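Local coordinates for peptidyl-prolyl cis-trans isomerase (Hirschia baltica, PDB 5EX2), which probably catalyses the cis-trans isomerisation of peptide bonds preceding proline, as a cyclophilin of the periplasm that also binds a metal ion, at residues A[110-115]-A[247-252]; A[117-122]-A[130-135]; A[121-126]-A[251-256]; A[238-243]-A[257-262]. All coordinates share one frame; numbering follows the deposited sequence.

Contact 1. Residues A[110-115]-A[247-252]; sequences INEEDQ and MGRDKD. With MG (magnesium ion), chain C.
An Asx turn in the loop 110-115 meets a type I beta turn, G248 to K251, directly beyond helix 238-247, at the protein surface. Two hydrogen bonds cross in opposite directions. R249, extended from CG to NE, lays its aliphatic chain alongside the carbonyl of I110 and donates NH1 to I110 O at 2.8 Å, a bent bond (141° at the hydrogen) with the nitrogen above the carbonyl plane. In return, N111 ND2 reaches R249 O at 3.0 Å, the acceptor lying in the amide plane. The other end of that amide takes E113 N on a lone pair of N111 OD1, 2.9 Å away, which closes the Asx turn and fixes the flip of the amide. Charge adds a looser link: E112 OE2 lies 4.3 Å from R249 NH1, well out of the guanidinium plane, and a water at the guanidinium edge bridges the two. A salt bridge from R249 NE to D245 ties the group back to the helix. I110 adds van der Waals contact with the backbone: its CG2, anti to the backbone N, sits 3.4 Å from K251 O, and its CD1 lies against D252 C. G248, with phi 122°, takes a conformation that calls for glycine. At the far end of the loop, Q115 OE1 binds the magnesium ion at 2.4 Å, beside three waters, Q133 and E135.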
loop_
_atom_site.group_PDB
_atom_site.type_symbol
_atom_site.label_atom_id
_atom_site.label_comp_id
_atom_site.label_asym_id
_atom_site.label_seq_id
_atom_site.Cartn_x
_atom_site.Cartn_y
_atom_site.Cartn_z
ATOM N N ILE A 110 -13.918 -3.043 -12.454
ATOM C CA ILE A 110 -15.017 -2.861 -11.534
ATOM C C ILE A 110 -16.347 -2.957 -12.269
ATOM O O ILE A 110 -17.294 -3.590 -11.798
ATOM C CB ILE A 110 -14.888 -1.513 -10.824
ATOM C CG1 ILE A 110 -13.626 -1.517 -9.956
ATOM C CG2 ILE A 110 -16.106 -1.240 -9.973
ATOM C CD1 ILE A 110 -13.111 -0.147 -9.608
ATOM N N ASN A 111 -16.411 -2.319 -13.429
ATOM C CA ASN A 111 -17.585 -2.406 -14.272
ATOM C C ASN A 111 -17.224 -3.161 -15.540
ATOM O O ASN A 111 -16.163 -2.931 -16.122
ATOM C CB ASN A 111 -18.121 -1.013 -14.591
ATOM C CG ASN A 111 -19.572 -1.040 -15.008
ATOM O OD1 ASN A 111 -19.910 -1.558 -16.070
ATOM N ND2 ASN A 111 -20.442 -0.490 -14.170
ATOM N N GLU A 112 -18.095 -4.080 -15.946
ATOM C CA GLU A 112 -17.851 -4.915 -17.118
ATOM C C GLU A 112 -18.275 -4.236 -18.416
ATOM O O GLU A 112 -18.039 -4.770 -19.499
ATOM C CB GLU A 112 -18.592 -6.246 -16.982
ATOM C CG GLU A 112 -18.212 -7.063 -15.756
ATOM C CD GLU A 112 -16.832 -7.683 -15.863
ATOM O OE1 GLU A 112 -16.245 -7.652 -16.967
ATOM O OE2 GLU A 112 -16.343 -8.217 -14.841
ATOM N N GLU A 113 -18.892 -3.060 -18.315
ATOM C CA GLU A 113 -19.353 -2.346 -19.504
ATOM C C GLU A 113 -18.171 -1.928 -20.371
ATOM O O GLU A 113 -17.057 -1.765 -19.881
ATOM C CB GLU A 113 -20.188 -1.123 -19.123
ATOM C CG GLU A 113 -19.378 0.050 -18.613
ATOM C CD GLU A 113 -20.234 1.112 -17.946
ATOM O OE1 GLU A 113 -19.661 2.019 -17.302
ATOM O OE2 GLU A 113 -21.478 1.049 -18.070
ATOM N N ASP A 114 -18.430 -1.754 -21.665
ATOM C CA ASP A 114 -17.404 -1.326 -22.613
ATOM C C ASP A 114 -16.739 -0.041 -22.147
ATOM O O ASP A 114 -17.416 0.942 -21.839
ATOM C CB ASP A 114 -17.991 -1.087 -24.008
ATOM C CG ASP A 114 -18.603 -2.331 -24.627
ATOM O OD1 ASP A 114 -18.303 -3.455 -24.170
ATOM O OD2 ASP A 114 -19.400 -2.177 -25.581
ATOM N N GLN A 115 -15.412 -0.047 -22.124
ATOM C CA GLN A 115 -14.638 1.128 -21.735
ATOM C C GLN A 115 -14.689 2.196 -22.820
ATOM O O GLN A 115 -14.710 1.865 -24.006
ATOM C CB GLN A 115 -13.193 0.736 -21.476
ATOM C CG GLN A 115 -13.041 -0.148 -20.258
ATOM C CD GLN A 115 -11.693 -0.819 -20.168
ATOM O OE1 GLN A 115 -10.921 -0.845 -21.125
ATOM N NE2 GLN A 115 -11.397 -1.363 -18.997
ATOM N N MET A 247 -21.193 -3.748 -3.079
ATOM C CA MET A 247 -20.746 -2.385 -2.799
ATOM C C MET A 247 -21.097 -1.358 -3.874
ATOM O O MET A 247 -21.294 -0.184 -3.562
ATOM C CB MET A 247 -19.241 -2.368 -2.589
ATOM C CG MET A 247 -18.810 -3.200 -1.407
ATOM S SD MET A 247 -19.673 -2.793 0.130
ATOM C CE MET A 247 -19.339 -1.046 0.322
ATOM N N GLY A 248 -21.164 -1.784 -5.131
ATOM C CA GLY A 248 -21.568 -0.909 -6.222
ATOM C C GLY A 248 -20.540 -0.777 -7.328
ATOM O O GLY A 248 -19.473 -0.204 -7.143
ATOM N N ARG A 249 -20.884 -1.280 -8.509
ATOM C CA ARG A 249 -19.935 -1.344 -9.620
ATOM C C ARG A 249 -19.879 -0.064 -10.450
ATOM O O ARG A 249 -19.190 -0.007 -11.469
ATOM C CB ARG A 249 -20.281 -2.529 -10.500
ATOM C CG ARG A 249 -19.913 -3.831 -9.846
ATOM C CD ARG A 249 -20.319 -4.920 -10.725
ATOM N NE ARG A 249 -19.938 -6.220 -10.206
ATOM C CZ ARG A 249 -18.806 -6.842 -10.511
ATOM N NH1 ARG A 249 -17.907 -6.275 -11.312
ATOM N NH2 ARG A 249 -18.570 -8.041 -10.017
ATOM N N ASP A 250 -20.593 0.961 -10.001
ATOM C CA ASP A 250 -20.484 2.287 -10.585
ATOM C C ASP A 250 -19.368 3.090 -9.922
ATOM O O ASP A 250 -18.997 4.171 -10.389
ATOM C CB ASP A 250 -21.818 3.030 -10.448
ATOM C CG ASP A 250 -22.280 3.158 -8.993
ATOM O OD1 ASP A 250 -22.104 2.200 -8.201
ATOM O OD2 ASP A 250 -22.817 4.229 -8.638
ATOM N N LYS A 251 -18.811 2.532 -8.852
ATOM C CA LYS A 251 -17.789 3.222 -8.075
ATOM C C LYS A 251 -16.403 3.083 -8.674
ATOM O O LYS A 251 -16.044 2.045 -9.207
ATOM C CB LYS A 251 -17.782 2.692 -6.645
ATOM C CG LYS A 251 -19.017 3.088 -5.866
ATOM C CD LYS A 251 -19.032 2.429 -4.510
ATOM C CE LYS A 251 -20.254 2.842 -3.709
ATOM N NZ LYS A 251 -20.346 2.081 -2.436
ATOM N N ASP A 252 -15.620 4.144 -8.561
ATOM C CA ASP A 252 -14.222 4.098 -8.930
ATOM C C ASP A 252 -13.465 3.353 -7.827
ATOM O O ASP A 252 -13.975 3.193 -6.715
ATOM C CB ASP A 252 -13.673 5.512 -9.124
ATOM C CG ASP A 252 -12.312 5.525 -9.780
ATOM O OD1 ASP A 252 -12.030 4.600 -10.568
ATOM O OD2 ASP A 252 -11.529 6.458 -9.511
HETATM MG MG MG C . -9.614 -1.129 -23.113
HETATM O O HOH W 1 -15.362 -7.423 -12.373
HETATM O O HOH W 2 -10.756 0.517 -24.303
HETATM O O HOH W 3 -11.361 -2.537 -23.594
HETATM O O HOH W 4 -8.407 -2.789 -21.758
#

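Contact 2. Residues A[117-122]-A[130-135]; sequences KSQYTG and ETRQDE. With MG (magnesium ion), chain C.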
loop_
_atom_site.group_PDB
_atom_site.type_symbol
_atom_site.label_atom_id
_atom_site.label_comp_id
_atom_site.label_asym_id
_atom_site.label_seq_id
_atom_site.Cartn_x
_atom_site.Cartn_y
_atom_site.Cartn_z
ATOM N N LYS A 117 -12.957 5.539 -21.896
ATOM C CA LYS A 117 -12.082 6.621 -21.422
ATOM C C LYS A 117 -10.612 6.340 -21.713
ATOM O O LYS A 117 -10.242 5.229 -22.117
ATOM C CB LYS A 117 -12.289 6.882 -19.926
ATOM C CG LYS A 117 -13.664 7.474 -19.588
ATOM C CD LYS A 117 -13.757 7.876 -18.114
ATOM C CE LYS A 117 -15.157 8.352 -17.738
ATOM N NZ LYS A 117 -15.507 9.664 -18.370
ATOM N N SER A 118 -9.774 7.352 -21.507
ATOM C CA SER A 118 -8.350 7.222 -21.773
ATOM C C SER A 118 -7.684 6.385 -20.711
ATOM O O SER A 118 -6.596 5.850 -20.916
ATOM C CB SER A 118 -7.678 8.587 -21.836
ATOM O OG SER A 118 -8.136 9.303 -22.970
ATOM N N GLN A 119 -8.329 6.302 -19.555
ATOM C CA GLN A 119 -7.799 5.544 -18.431
ATOM C C GLN A 119 -8.911 4.768 -17.771
ATOM O O GLN A 119 -10.073 5.088 -17.931
ATOM C CB GLN A 119 -7.129 6.485 -17.421
ATOM C CG GLN A 119 -5.871 7.116 -17.970
ATOM C CD GLN A 119 -5.314 8.267 -17.165
ATOM O OE1 GLN A 119 -4.409 8.939 -17.635
ATOM N NE2 GLN A 119 -5.817 8.482 -15.946
ATOM N N TYR A 120 -8.552 3.739 -17.012
ATOM C CA TYR A 120 -9.525 3.076 -16.168
ATOM C C TYR A 120 -8.791 2.597 -14.942
ATOM O O TYR A 120 -7.560 2.601 -14.911
ATOM C CB TYR A 120 -10.230 1.920 -16.903
ATOM C CG TYR A 120 -9.365 0.725 -17.192
ATOM C CD1 TYR A 120 -8.590 0.652 -18.345
ATOM C CD2 TYR A 120 -9.346 -0.358 -16.321
ATOM C CE1 TYR A 120 -7.802 -0.468 -18.599
ATOM C CE2 TYR A 120 -8.560 -1.470 -16.559
ATOM C CZ TYR A 120 -7.783 -1.526 -17.690
ATOM O OH TYR A 120 -7.009 -2.645 -17.928
ATOM N N THR A 121 -9.575 2.184 -13.954
ATOM C CA THR A 121 -9.033 1.653 -12.729
ATOM C C THR A 121 -9.534 0.237 -12.501
ATOM O O THR A 121 -10.560 -0.206 -13.029
ATOM C CB THR A 121 -9.418 2.491 -11.507
ATOM O OG1 THR A 121 -10.827 2.396 -11.282
ATOM C CG2 THR A 121 -9.007 3.961 -11.657
ATOM N N GLY A 122 -8.800 -0.476 -11.678
ATOM C CA GLY A 122 -9.165 -1.830 -11.328
ATOM C C GLY A 122 -8.235 -2.279 -10.236
ATOM O O GLY A 122 -7.596 -1.456 -9.567
ATOM N N GLU A 130 -4.497 2.237 -11.595
ATOM C CA GLU A 130 -5.035 3.037 -12.689
ATOM C C GLU A 130 -4.095 2.878 -13.869
ATOM O O GLU A 130 -2.890 2.717 -13.713
ATOM C CB GLU A 130 -5.188 4.514 -12.296
ATOM C CG GLU A 130 -5.831 5.346 -13.372
ATOM C CD GLU A 130 -6.219 6.725 -12.911
ATOM O OE1 GLU A 130 -5.688 7.207 -11.886
ATOM O OE2 GLU A 130 -7.063 7.325 -13.585
ATOM N N THR A 131 -4.649 2.903 -15.072
ATOM C CA THR A 131 -3.855 2.557 -16.223
ATOM C C THR A 131 -4.296 3.271 -17.467
ATOM O O THR A 131 -5.460 3.590 -17.618
ATOM C CB THR A 131 -3.920 1.043 -16.467
ATOM O OG1 THR A 131 -2.987 0.651 -17.473
ATOM C CG2 THR A 131 -5.329 0.566 -16.822
ATOM N N ARG A 132 -3.325 3.517 -18.341
ATOM C CA ARG A 132 -3.616 3.824 -19.730
ATOM C C ARG A 132 -4.187 2.561 -20.375
ATOM O O ARG A 132 -4.075 1.459 -19.839
ATOM C CB ARG A 132 -2.358 4.326 -20.441
ATOM C CG ARG A 132 -1.705 5.510 -19.749
ATOM C CD ARG A 132 -2.601 6.729 -19.723
ATOM N NE ARG A 132 -2.741 7.314 -21.049
ATOM C CZ ARG A 132 -3.451 8.407 -21.314
ATOM N NH1 ARG A 132 -4.078 9.059 -20.338
ATOM N NH2 ARG A 132 -3.511 8.863 -22.552
ATOM N N GLN A 133 -4.844 2.720 -21.512
ATOM C CA GLN A 133 -5.580 1.609 -22.085
ATOM C C GLN A 133 -4.679 0.484 -22.570
ATOM O O GLN A 133 -3.654 0.713 -23.203
ATOM C CB GLN A 133 -6.452 2.120 -23.234
ATOM C CG GLN A 133 -7.663 2.851 -22.728
ATOM C CD GLN A 133 -8.657 1.957 -22.024
ATOM O OE1 GLN A 133 -8.551 0.719 -22.065
ATOM N NE2 GLN A 133 -9.641 2.565 -21.394
ATOM N N ASP A 134 -5.105 -0.750 -22.308
ATOM C CA ASP A 134 -4.323 -1.933 -22.642
ATOM C C ASP A 134 -4.046 -2.050 -24.131
ATOM O O ASP A 134 -3.026 -2.603 -24.533
ATOM C CB ASP A 134 -5.054 -3.181 -22.145
ATOM C CG ASP A 134 -5.420 -3.075 -20.686
ATOM O OD1 ASP A 134 -4.601 -3.445 -19.832
ATOM O OD2 ASP A 134 -6.535 -2.598 -20.394
ATOM N N GLU A 135 -4.937 -1.508 -24.952
ATOM C CA GLU A 135 -4.778 -1.572 -26.398
ATOM C C GLU A 135 -3.493 -0.881 -26.866
ATOM O O GLU A 135 -2.984 -1.159 -27.947
ATOM C CB GLU A 135 -6.003 -0.949 -27.107
ATOM C CG GLU A 135 -7.316 -1.752 -26.948
ATOM C CD GLU A 135 -8.019 -1.563 -25.603
ATOM O OE1 GLU A 135 -7.659 -0.647 -24.843
ATOM O OE2 GLU A 135 -8.954 -2.343 -25.292
HETATM MG MG MG C . -9.614 -1.129 -23.113
HETATM O O HOH W 5 -4.901 5.281 -22.835
HETATM O O HOH W 2 -10.756 0.517 -24.303
HETATM O O HOH W 3 -11.361 -2.537 -23.594
HETATM O O HOH W 4 -8.407 -2.789 -21.758
#
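The hairpin of strands 119-124 and 127-132 pairs antiparallel here, the short pieces 119-122 and 130-132 running at 146°, with Y120 and T131 a hydrogen-bonded pair (T131 N to Y120 O 2.9 Å). Y120 CG occupies the crowded position between backbone N and carbonyl carbon (chi1 70°), so the ring lies beside T131, whose CG2 makes a CH-pi contact 3.5 Å from the ring centroid. Y120 OH donates to the syn lone pair of D134 OD2 at 2.5 Å. On the sheet face of Q119, E130 and R132, the extended Q119 accepts R132 NH1 on an in-plane lone pair of OE1 (2.7 Å) and gives NE2 to E130 OE2 from above the carboxylate plane (2.9 Å). Q133 bends at chi2, donating NE2 to K117 O and binding magnesium through OE1 at 2.4 Å; E135 OE2 and Q115 also coordinate. Between a cation and an anion, the Q119 amide is probably polarised; the bond to K117 O probably fixes which end of the Q133 amide faces the metal.

Contact 3. Residues A[121-126]-A[251-256]; sequences TGFYNG and KDVCSL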
loop_
_atom_site.group_PDB
_atom_site.type_symbol
_atom_site.label_atom_id
_atom_site.label_comp_id
_atom_site.label_asym_id
_atom_site.label_seq_id
_atom_site.Cartn_x
_atom_site.Cartn_y
_atom_site.Cartn_z
ATOM N N THR A 121 -9.575 2.184 -13.954
ATOM C CA THR A 121 -9.033 1.653 -12.729
ATOM C C THR A 121 -9.534 0.237 -12.501
ATOM O O THR A 121 -10.560 -0.206 -13.029
ATOM C CB THR A 121 -9.418 2.491 -11.507
ATOM O OG1 THR A 121 -10.827 2.396 -11.282
ATOM C CG2 THR A 121 -9.007 3.961 -11.657
ATOM N N GLY A 122 -8.800 -0.476 -11.678
ATOM C CA GLY A 122 -9.165 -1.830 -11.328
ATOM C C GLY A 122 -8.235 -2.279 -10.236
ATOM O O GLY A 122 -7.596 -1.456 -9.567
ATOM N N PHE A 123 -8.192 -3.584 -10.032
ATOM C CA PHE A 123 -7.412 -4.168 -8.947
ATOM C C PHE A 123 -6.465 -5.229 -9.454
ATOM O O PHE A 123 -6.795 -6.004 -10.362
ATOM C CB PHE A 123 -8.322 -4.798 -7.901
ATOM C CG PHE A 123 -9.258 -3.833 -7.211
ATOM C CD1 PHE A 123 -8.864 -3.142 -6.080
ATOM C CD2 PHE A 123 -10.544 -3.648 -7.687
ATOM C CE1 PHE A 123 -9.743 -2.273 -5.431
ATOM C CE2 PHE A 123 -11.428 -2.783 -7.045
ATOM C CZ PHE A 123 -11.024 -2.104 -5.917
ATOM N N TYR A 124 -5.305 -5.301 -8.816
ATOM C CA TYR A 124 -4.374 -6.386 -9.033
ATOM C C TYR A 124 -3.789 -6.762 -7.690
ATOM O O TYR A 124 -3.189 -5.915 -7.022
ATOM C CB TYR A 124 -3.255 -6.001 -9.989
ATOM C CG TYR A 124 -2.157 -7.035 -10.054
ATOM C CD1 TYR A 124 -2.341 -8.241 -10.702
ATOM C CD2 TYR A 124 -0.939 -6.804 -9.450
ATOM C CE1 TYR A 124 -1.333 -9.187 -10.746
ATOM C CE2 TYR A 124 0.076 -7.740 -9.482
ATOM C CZ TYR A 124 -0.124 -8.926 -10.129
ATOM O OH TYR A 124 0.891 -9.864 -10.161
ATOM N N ASN A 125 -3.960 -8.013 -7.287
ATOM C CA ASN A 125 -3.418 -8.496 -6.017
ATOM C C ASN A 125 -3.843 -7.633 -4.850
ATOM O O ASN A 125 -3.104 -7.463 -3.879
ATOM C CB ASN A 125 -1.895 -8.566 -6.102
ATOM C CG ASN A 125 -1.418 -9.887 -6.633
ATOM O OD1 ASN A 125 -2.207 -10.695 -7.109
ATOM N ND2 ASN A 125 -0.118 -10.121 -6.541
ATOM N N GLY A 126 -5.051 -7.101 -4.933
ATOM C CA GLY A 126 -5.605 -6.303 -3.859
ATOM C C GLY A 126 -5.139 -4.863 -3.857
ATOM O O GLY A 126 -5.557 -4.080 -2.996
ATOM N N LYS A 251 -18.811 2.532 -8.852
ATOM C CA LYS A 251 -17.789 3.222 -8.075
ATOM C C LYS A 251 -16.403 3.083 -8.674
ATOM O O LYS A 251 -16.044 2.045 -9.207
ATOM C CB LYS A 251 -17.782 2.692 -6.645
ATOM C CG LYS A 251 -19.017 3.088 -5.866
ATOM C CD LYS A 251 -19.032 2.429 -4.510
ATOM C CE LYS A 251 -20.254 2.842 -3.709
ATOM N NZ LYS A 251 -20.346 2.081 -2.436
ATOM N N ASP A 252 -15.620 4.144 -8.561
ATOM C CA ASP A 252 -14.222 4.098 -8.930
ATOM C C ASP A 252 -13.465 3.353 -7.827
ATOM O O ASP A 252 -13.975 3.193 -6.715
ATOM C CB ASP A 252 -13.673 5.512 -9.124
ATOM C CG ASP A 252 -12.312 5.525 -9.780
ATOM O OD1 ASP A 252 -12.030 4.600 -10.568
ATOM O OD2 ASP A 252 -11.529 6.458 -9.511
ATOM N N VAL A 253 -12.253 2.908 -8.134
ATOM C CA VAL A 253 -11.478 2.080 -7.227
ATOM C C VAL A 253 -11.324 2.733 -5.847
ATOM O O VAL A 253 -11.371 2.061 -4.836
ATOM C CB VAL A 253 -10.089 1.768 -7.854
ATOM C CG1 VAL A 253 -9.193 3.007 -7.915
ATOM C CG2 VAL A 253 -9.412 0.659 -7.133
ATOM N N CYS A 254 -11.185 4.046 -5.796
ATOM C CA CYS A 254 -10.970 4.705 -4.514
ATOM C C CYS A 254 -12.260 4.979 -3.743
ATOM O O CYS A 254 -12.206 5.366 -2.587
ATOM C CB CYS A 254 -10.200 6.006 -4.713
ATOM S SG CYS A 254 -8.484 5.753 -5.245
ATOM N N SER A 255 -13.417 4.764 -4.362
ATOM C CA SER A 255 -14.690 4.940 -3.658
ATOM C C SER A 255 -15.212 3.618 -3.083
ATOM O O SER A 255 -16.143 3.597 -2.283
ATOM C CB SER A 255 -15.728 5.569 -4.584
ATOM O OG SER A 255 -15.429 6.938 -4.786
ATOM N N LEU A 256 -14.586 2.520 -3.480
ATOM C CA LEU A 256 -14.859 1.223 -2.885
ATOM C C LEU A 256 -14.059 1.075 -1.591
ATOM O O LEU A 256 -13.054 1.754 -1.402
ATOM C CB LEU A 256 -14.471 0.106 -3.850
ATOM C CG LEU A 256 -15.360 -0.055 -5.071
ATOM C CD1 LEU A 256 -14.632 -0.847 -6.146
ATOM C CD2 LEU A 256 -16.653 -0.760 -4.682
HETATM O O HOH W 6 -12.507 2.996 -13.569
#
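Strand 119-124 of the five-stranded antiparallel sheet is packed by a turn in the loop after helix 238-247, closed by S255 N to D252 O at 2.9 Å; the C254-C152 disulfide anchors this turn to the segment between strands 145-148 and 155-158. V253 fills the junction. V253 CB stands 3.6 Å from T121 OG1; CG1, in the crowded position between backbone N and carbonyl carbon (chi1 70°), rests against T121 CB; CG2, anti to the backbone N, lies over one face of the F123 ring, 3.7 Å from the centroid and offset toward the rim in a CH-pi contact. L256 CD1 comes to the edge of the same ring, 3.8 Å from F123 CZ, and F240 meets it edge-to-face. The polar half rests on D252, which turns the syn lone pair of OD1 to T121 OG1, the donor, at 2.6 Å; OD1 also takes a weak bond from V253 N, and OD2 is salt-bridged to R179. An alanine in place of D252 would remove both oxygens and would probably loosen the loop from the strand and leave R179 without this partner. A water accepts T121 N at 3.1 Å and donates weakly to D252 OD1.

Contact 4. Residues A[238-243]-A[257-262]; sequences PMFSLF and PQTPSV
The F243 ring is held by two prolines that meet it tip to tip. P260 lies over one face, CD 3.9 Å from the centroid and only 11° off the ring normal, a CH-pi contact, with CG 3.8 Å from F243 CD2. P257 comes to the far end of the ring, its CG 3.7 Å from F243 CZ. One turn earlier, F240 turns its ring edge to P260 CD, 4.1 Å from CE1, and the same CE1 lies 3.9 Å from T259 OG1. No hydrogen bond crosses: this is helix 238-247 set apolar side against the proline-bearing segment that runs into strand 261-264, an outer strand of the three-stranded antiparallel sheet. An alanine in place of F243 would remove the ring both prolines press on and would probably weaken the seat of the helix on this segment. Further out, T259 OG1 is hydrogen-bonded to N235 ND2, the backbone of P260 is hydrogen-bonded to M233, and Q258 is held by R190 and M191. S261 OG donates to T259 O at 2.8 Å, above the carbonyl plane.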
loop_
_atom_site.group_PDB
_atom_site.type_symbol
_atom_site.label_atom_id
_atom_site.label_comp_id
_atom_site.label_asym_id
_atom_site.label_seq_id
_atom_site.Cartn_x
_atom_site.Cartn_y
_atom_site.Cartn_z
ATOM N N PRO A 238 -14.595 -15.310 -7.211
ATOM C CA PRO A 238 -16.030 -15.027 -7.138
ATOM C C PRO A 238 -16.459 -14.272 -5.897
ATOM O O PRO A 238 -17.426 -13.535 -5.933
ATOM C CB PRO A 238 -16.666 -16.418 -7.156
ATOM C CG PRO A 238 -15.624 -17.326 -6.677
ATOM C CD PRO A 238 -14.315 -16.753 -7.162
ATOM N N MET A 239 -15.757 -14.432 -4.788
ATOM C CA MET A 239 -16.128 -13.647 -3.618
ATOM C C MET A 239 -15.934 -12.159 -3.891
ATOM O O MET A 239 -16.715 -11.328 -3.443
ATOM C CB MET A 239 -15.327 -14.074 -2.398
ATOM C CG MET A 239 -15.770 -15.409 -1.884
ATOM S SD MET A 239 -14.866 -16.020 -0.459
ATOM C CE MET A 239 -15.455 -14.901 0.808
ATOM N N PHE A 240 -14.889 -11.818 -4.628
ATOM C CA PHE A 240 -14.686 -10.416 -4.925
ATOM C C PHE A 240 -15.759 -9.919 -5.900
ATOM O O PHE A 240 -16.185 -8.779 -5.804
ATOM C CB PHE A 240 -13.296 -10.139 -5.481
ATOM C CG PHE A 240 -12.950 -8.670 -5.473
ATOM C CD1 PHE A 240 -12.718 -8.019 -4.266
ATOM C CD2 PHE A 240 -12.897 -7.930 -6.642
ATOM C CE1 PHE A 240 -12.427 -6.677 -4.220
ATOM C CE2 PHE A 240 -12.598 -6.583 -6.595
ATOM C CZ PHE A 240 -12.361 -5.961 -5.386
ATOM N N SER A 241 -16.200 -10.768 -6.815
ATOM C CA SER A 241 -17.311 -10.408 -7.683
ATOM C C SER A 241 -18.563 -10.054 -6.875
ATOM O O SER A 241 -19.272 -9.094 -7.172
ATOM C CB SER A 241 -17.589 -11.561 -8.633
ATOM O OG SER A 241 -18.604 -11.248 -9.564
ATOM N N LEU A 242 -18.826 -10.852 -5.844
ATOM C CA LEU A 242 -19.960 -10.617 -4.970
ATOM C C LEU A 242 -19.776 -9.338 -4.165
ATOM O O LEU A 242 -20.724 -8.592 -3.940
ATOM C CB LEU A 242 -20.136 -11.807 -4.030
ATOM C CG LEU A 242 -20.565 -13.085 -4.744
ATOM C CD1 LEU A 242 -20.520 -14.281 -3.803
ATOM C CD2 LEU A 242 -21.958 -12.928 -5.344
ATOM N N PHE A 243 -18.553 -9.102 -3.712
ATOM C CA PHE A 243 -18.215 -7.878 -2.997
ATOM C C PHE A 243 -18.486 -6.646 -3.857
ATOM O O PHE A 243 -19.148 -5.710 -3.415
ATOM C CB PHE A 243 -16.755 -7.973 -2.546
ATOM C CG PHE A 243 -16.153 -6.688 -2.048
ATOM C CD1 PHE A 243 -15.437 -5.884 -2.917
ATOM C CD2 PHE A 243 -16.231 -6.326 -0.710
ATOM C CE1 PHE A 243 -14.857 -4.709 -2.484
ATOM C CE2 PHE A 243 -15.640 -5.145 -0.266
ATOM C CZ PHE A 243 -14.947 -4.350 -1.159
ATOM N N PRO A 257 -14.482 0.164 -0.712
ATOM C CA PRO A 257 -13.579 -0.202 0.373
ATOM C C PRO A 257 -12.330 -0.833 -0.207
ATOM O O PRO A 257 -12.293 -1.189 -1.382
ATOM C CB PRO A 257 -14.383 -1.220 1.191
ATOM C CG PRO A 257 -15.778 -1.192 0.650
ATOM C CD PRO A 257 -15.685 -0.679 -0.749
ATOM N N GLN A 258 -11.316 -1.014 0.612
ATOM C CA GLN A 258 -10.172 -1.771 0.165
ATOM C C GLN A 258 -10.574 -3.220 -0.075
ATOM O O GLN A 258 -11.555 -3.714 0.480
ATOM C CB GLN A 258 -9.058 -1.727 1.183
ATOM C CG GLN A 258 -8.542 -0.355 1.460
ATOM C CD GLN A 258 -7.174 -0.417 2.079
ATOM O OE1 GLN A 258 -6.163 -0.467 1.364
ATOM N NE2 GLN A 258 -7.122 -0.480 3.397
ATOM N N THR A 259 -9.788 -3.905 -0.888
ATOM C CA THR A 259 -9.964 -5.325 -1.104
ATOM C C THR A 259 -9.962 -6.010 0.244
ATOM O O THR A 259 -9.058 -5.797 1.025
ATOM C CB THR A 259 -8.844 -5.898 -1.969
ATOM O OG1 THR A 259 -8.919 -5.331 -3.280
ATOM C CG2 THR A 259 -8.963 -7.417 -2.064
ATOM N N PRO A 260 -10.978 -6.840 0.529
ATOM C CA PRO A 260 -10.979 -7.490 1.838
ATOM C C PRO A 260 -9.671 -8.193 2.123
ATOM O O PRO A 260 -9.165 -8.976 1.319
ATOM C CB PRO A 260 -12.139 -8.477 1.722
ATOM C CG PRO A 260 -13.114 -7.764 0.841
ATOM C CD PRO A 260 -12.229 -7.113 -0.198
ATOM N N SER A 261 -9.142 -7.930 3.310
ATOM C CA SER A 261 -7.859 -8.463 3.743
ATOM C C SER A 261 -7.945 -8.815 5.218
ATOM O O SER A 261 -8.701 -8.200 5.964
ATOM C CB SER A 261 -6.740 -7.443 3.502
ATOM O OG SER A 261 -6.743 -6.997 2.150
ATOM N N VAL A 262 -7.182 -9.804 5.629
ATOM C CA VAL A 262 -7.199 -10.251 7.017
ATOM C C VAL A 262 -5.801 -10.621 7.463
ATOM O O VAL A 262 -5.017 -11.174 6.696
ATOM C CB VAL A 262 -8.130 -11.469 7.210
ATOM C CG1 VAL A 262 -9.574 -11.076 6.976
ATOM C CG2 VAL A 262 -7.735 -12.598 6.267
#

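Contact 2 is nested along the chain within the loop closed by contact 1, and both supply ligands to one magnesium ion; distances here run centre to centre, about 13 Å for this pair. Contact 3 continues strand 119-124 from contact 2, sharing T121 and G122, and shares K251 and D252 with contact 1, about 10 Å away. Contact 4 lies about 10 Å from contact 3, joined to it through F123, F240 and T259, and about 21 Å from contact 2 without touching it; its segments alternate along the chain with those of contact 1, about 14 Å away. All four lie on the same side of the chain's centre, where helix 238-247 and the loop after it fold back on the hairpin, joining the five-stranded sheet to the three-stranded one.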